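Side-chain contact in bromodomain adjacent to zinc finger domain protein 2B (Homo sapiens, PDB 4QF3), which probably recognises histone H3 tails through its PHD zinc finger and takes part in chromatin-linked control of transcription: residues A[42-45]-A[46-50]. Sequence-based numbering, arbitrary orientation.
Sequences TIPD and GDWFC. With ZN (zinc ion), chain D.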
ATOM      1  N   THR A  42      -9.641   6.386  -5.630  1.00 22.31           N
ATOM      2  CA  THR A  42      -8.732   7.295  -6.351  1.00 24.97           C
ATOM      3  C   THR A  42      -7.316   6.740  -6.294  1.00 22.32           C
ATOM      4  O   THR A  42      -6.796   6.491  -5.189  1.00 25.70           O
ATOM      5  CB  THR A  42      -8.687   8.704  -5.698  1.00 32.39           C
ATOM      6  OG1 THR A  42      -9.999   9.286  -5.665  1.00 36.46           O
ATOM      7  CG2 THR A  42      -7.753   9.633  -6.460  1.00 36.45           C
ATOM      8  N   ILE A  43      -6.651   6.575  -7.430  1.00 25.85           N
ATOM      9  CA  ILE A  43      -5.238   6.217  -7.420  1.00 24.78           C
ATOM     10  C   ILE A  43      -4.438   7.477  -7.079  1.00 25.60           C
ATOM     11  O   ILE A  43      -4.567   8.527  -7.768  1.00 24.73           O
ATOM     12  CB  ILE A  43      -4.782   5.605  -8.753  1.00 30.40           C
ATOM     13  CG1 ILE A  43      -5.585   4.321  -9.057  1.00 37.77           C
ATOM     14  CG2 ILE A  43      -3.304   5.262  -8.726  1.00 29.89           C
ATOM     15  CD1 ILE A  43      -5.470   3.839 -10.489  1.00 40.26           C
ATOM     16  N   PRO A  44      -3.638   7.411  -6.000  1.00 19.17           N
ATOM     17  CA  PRO A  44      -2.875   8.549  -5.600  1.00 20.57           C
ATOM     18  C   PRO A  44      -1.953   9.044  -6.714  1.00 24.14           C
ATOM     19  O   PRO A  44      -1.253   8.238  -7.368  1.00 23.15           O
ATOM     20  CB  PRO A  44      -2.059   8.042  -4.406  1.00 21.18           C
ATOM     21  CG  PRO A  44      -2.851   6.922  -3.814  1.00 23.66           C
ATOM     22  CD  PRO A  44      -3.533   6.296  -5.005  1.00 22.45           C
ATOM     23  N   ASP A  45      -1.990  10.355  -6.936  1.00 22.03           N
ATOM     24  CA  ASP A  45      -1.171  10.968  -7.979  1.00 21.95           C
ATOM     25  C   ASP A  45       0.291  11.110  -7.618  1.00 25.75           C
ATOM     26  O   ASP A  45       1.178  11.217  -8.512  1.00 24.17           O
ATOM     27  CB  ASP A  45      -1.782  12.353  -8.251  1.00 23.81           C
ATOM     28  CG  ASP A  45      -1.256  13.018  -9.447  1.00 30.87           C
ATOM     29  OD1 ASP A  45      -1.353  12.423 -10.552  1.00 29.51           O
ATOM     30  OD2 ASP A  45      -0.797  14.185  -9.287  1.00 29.02           O
ATOM     31  N   GLY A  46       0.558  11.110  -6.311  1.00 24.76           N
ATOM     32  CA  GLY A  46       1.915  11.241  -5.780  1.00 22.77           C
ATOM     33  C   GLY A  46       2.319  10.107  -4.871  1.00 18.58           C
ATOM     34  O   GLY A  46       2.134   8.938  -5.205  1.00 22.34           O
ATOM     35  N   ASP A  47       2.819  10.452  -3.693  1.00 24.81           N
ATOM     36  CA  ASP A  47       3.251   9.418  -2.735  1.00 21.36           C
ATOM     37  C   ASP A  47       2.073   8.970  -1.921  1.00 20.47           C
ATOM     38  O   ASP A  47       1.045   9.654  -1.841  1.00 20.59           O
ATOM     39  CB  ASP A  47       4.250  10.012  -1.817  1.00 20.81           C
ATOM     40  CG  ASP A  47       5.501  10.425  -2.560  1.00 24.78           C
ATOM     41  OD1 ASP A  47       6.058   9.589  -3.354  1.00 20.55           O
ATOM     42  OD2 ASP A  47       5.889  11.566  -2.299  1.00 30.48           O
ATOM     43  N   TRP A  48       2.242   7.788  -1.346  1.00 23.29           N
ATOM     44  CA  TRP A  48       1.225   7.201  -0.455  1.00 17.63           C
ATOM     45  C   TRP A  48       1.764   7.009   0.973  1.00 18.41           C
ATOM     46  O   TRP A  48       2.903   6.624   1.122  1.00 22.37           O
ATOM     47  CB  TRP A  48       0.810   5.868  -1.041  1.00 20.74           C
ATOM     48  CG  TRP A  48      -0.194   5.155  -0.230  1.00 18.85           C
ATOM     49  CD1 TRP A  48      -0.010   3.965   0.413  1.00 23.70           C
ATOM     50  CD2 TRP A  48      -1.520   5.576   0.060  1.00 18.53           C
ATOM     51  NE1 TRP A  48      -1.150   3.616   1.068  1.00 21.44           N
ATOM     52  CE2 TRP A  48      -2.097   4.584   0.878  1.00 18.69           C
ATOM     53  CE3 TRP A  48      -2.271   6.685  -0.272  1.00 19.83           C
ATOM     54  CZ2 TRP A  48      -3.394   4.655   1.336  1.00 18.69           C
ATOM     55  CZ3 TRP A  48      -3.585   6.743   0.160  1.00 21.61           C
ATOM     56  CH2 TRP A  48      -4.112   5.762   1.012  1.00 19.07           C
ATOM     57  N   PHE A  49       0.950   7.360   1.975  1.00 19.69           N
ATOM     58  CA  PHE A  49       1.209   6.995   3.373  1.00 19.43           C
ATOM     59  C   PHE A  49       0.006   6.225   3.860  1.00 21.28           C
ATOM     60  O   PHE A  49      -1.168   6.691   3.703  1.00 21.64           O
ATOM     61  CB  PHE A  49       1.442   8.276   4.188  1.00 23.13           C
ATOM     62  CG  PHE A  49       2.741   8.951   3.847  1.00 24.60           C
ATOM     63  CD1 PHE A  49       3.922   8.494   4.413  1.00 27.85           C
ATOM     64  CD2 PHE A  49       2.775   9.993   2.916  1.00 29.72           C
ATOM     65  CE1 PHE A  49       5.139   9.076   4.054  1.00 33.14           C
ATOM     66  CE2 PHE A  49       3.990  10.574   2.563  1.00 26.74           C
ATOM     67  CZ  PHE A  49       5.150  10.119   3.136  1.00 27.17           C
ATOM     68  N   CYS A  50       0.296   5.065   4.436  1.00 18.05           N
ATOM     69  CA  CYS A  50      -0.755   4.100   4.768  1.00 21.09           C
ATOM     70  C   CYS A  50      -1.484   4.552   6.032  1.00 21.86           C
ATOM     71  O   CYS A  50      -1.049   5.415   6.786  1.00 20.56           O
ATOM     72  CB  CYS A  50      -0.212   2.683   4.960  1.00 20.65           C
ATOM     73  SG  CYS A  50       0.661   2.457   6.517  1.00 20.32           S
TER
HETATM   74 ZN    ZN D2002       2.960   2.955   6.334  1.00 21.94          ZN
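Trp48 reaches back across the turn to the ring of Pro44, four residues earlier, and the whole meeting is apolar. CB of Trp48 still stands 4.7 Å from Pro44 CG, too far to touch. From there CG is set anti to the backbone N (chi1 179°), and the turn about the next bond (chi2 -115°) brings the six-membered ring to the proline. Along that ring the gap closes: CD2 passes 4.3 Å from Pro44 CG, CE3 makes the closest approach at 3.6 Å, and CZ3 follows at 4.0 Å. Beyond it the tip, CH2, draws away again. Pro44 therefore meets the indole through one methylene, CG, which comes in obliquely. On the other side of the ring plane, the backbone N of Cys50 lies 3.9 Å above the ring, displaced toward its rim.

The Pro-Asp-Gly turn that begins at Pro44 belongs to the PHD finger, and Trp48 sits two residues before a zinc cysteine, the familiar tryptophan of this fold. In related PHD fingers the backbone carbonyls of such a turn receive the N-terminus of histone H3; a similar role is likely here. Both Pro44 and Trp48 also rest on Leu22 of strand 21-23, and Trp48 makes backbone hydrogen bonds with Asp25, in the loop between the zinc ligands Cys24 and Cys27.

Past the tryptophan the chain runs to Cys50, whose SG takes the place between backbone N and carbonyl carbon (chi1 75°) and binds zinc at 2.4 Å, with Cys24, Cys27 and Cys53 completing the site. The same residue N-caps helix 51-57, its side chain accepting a backbone N-H from the first turn.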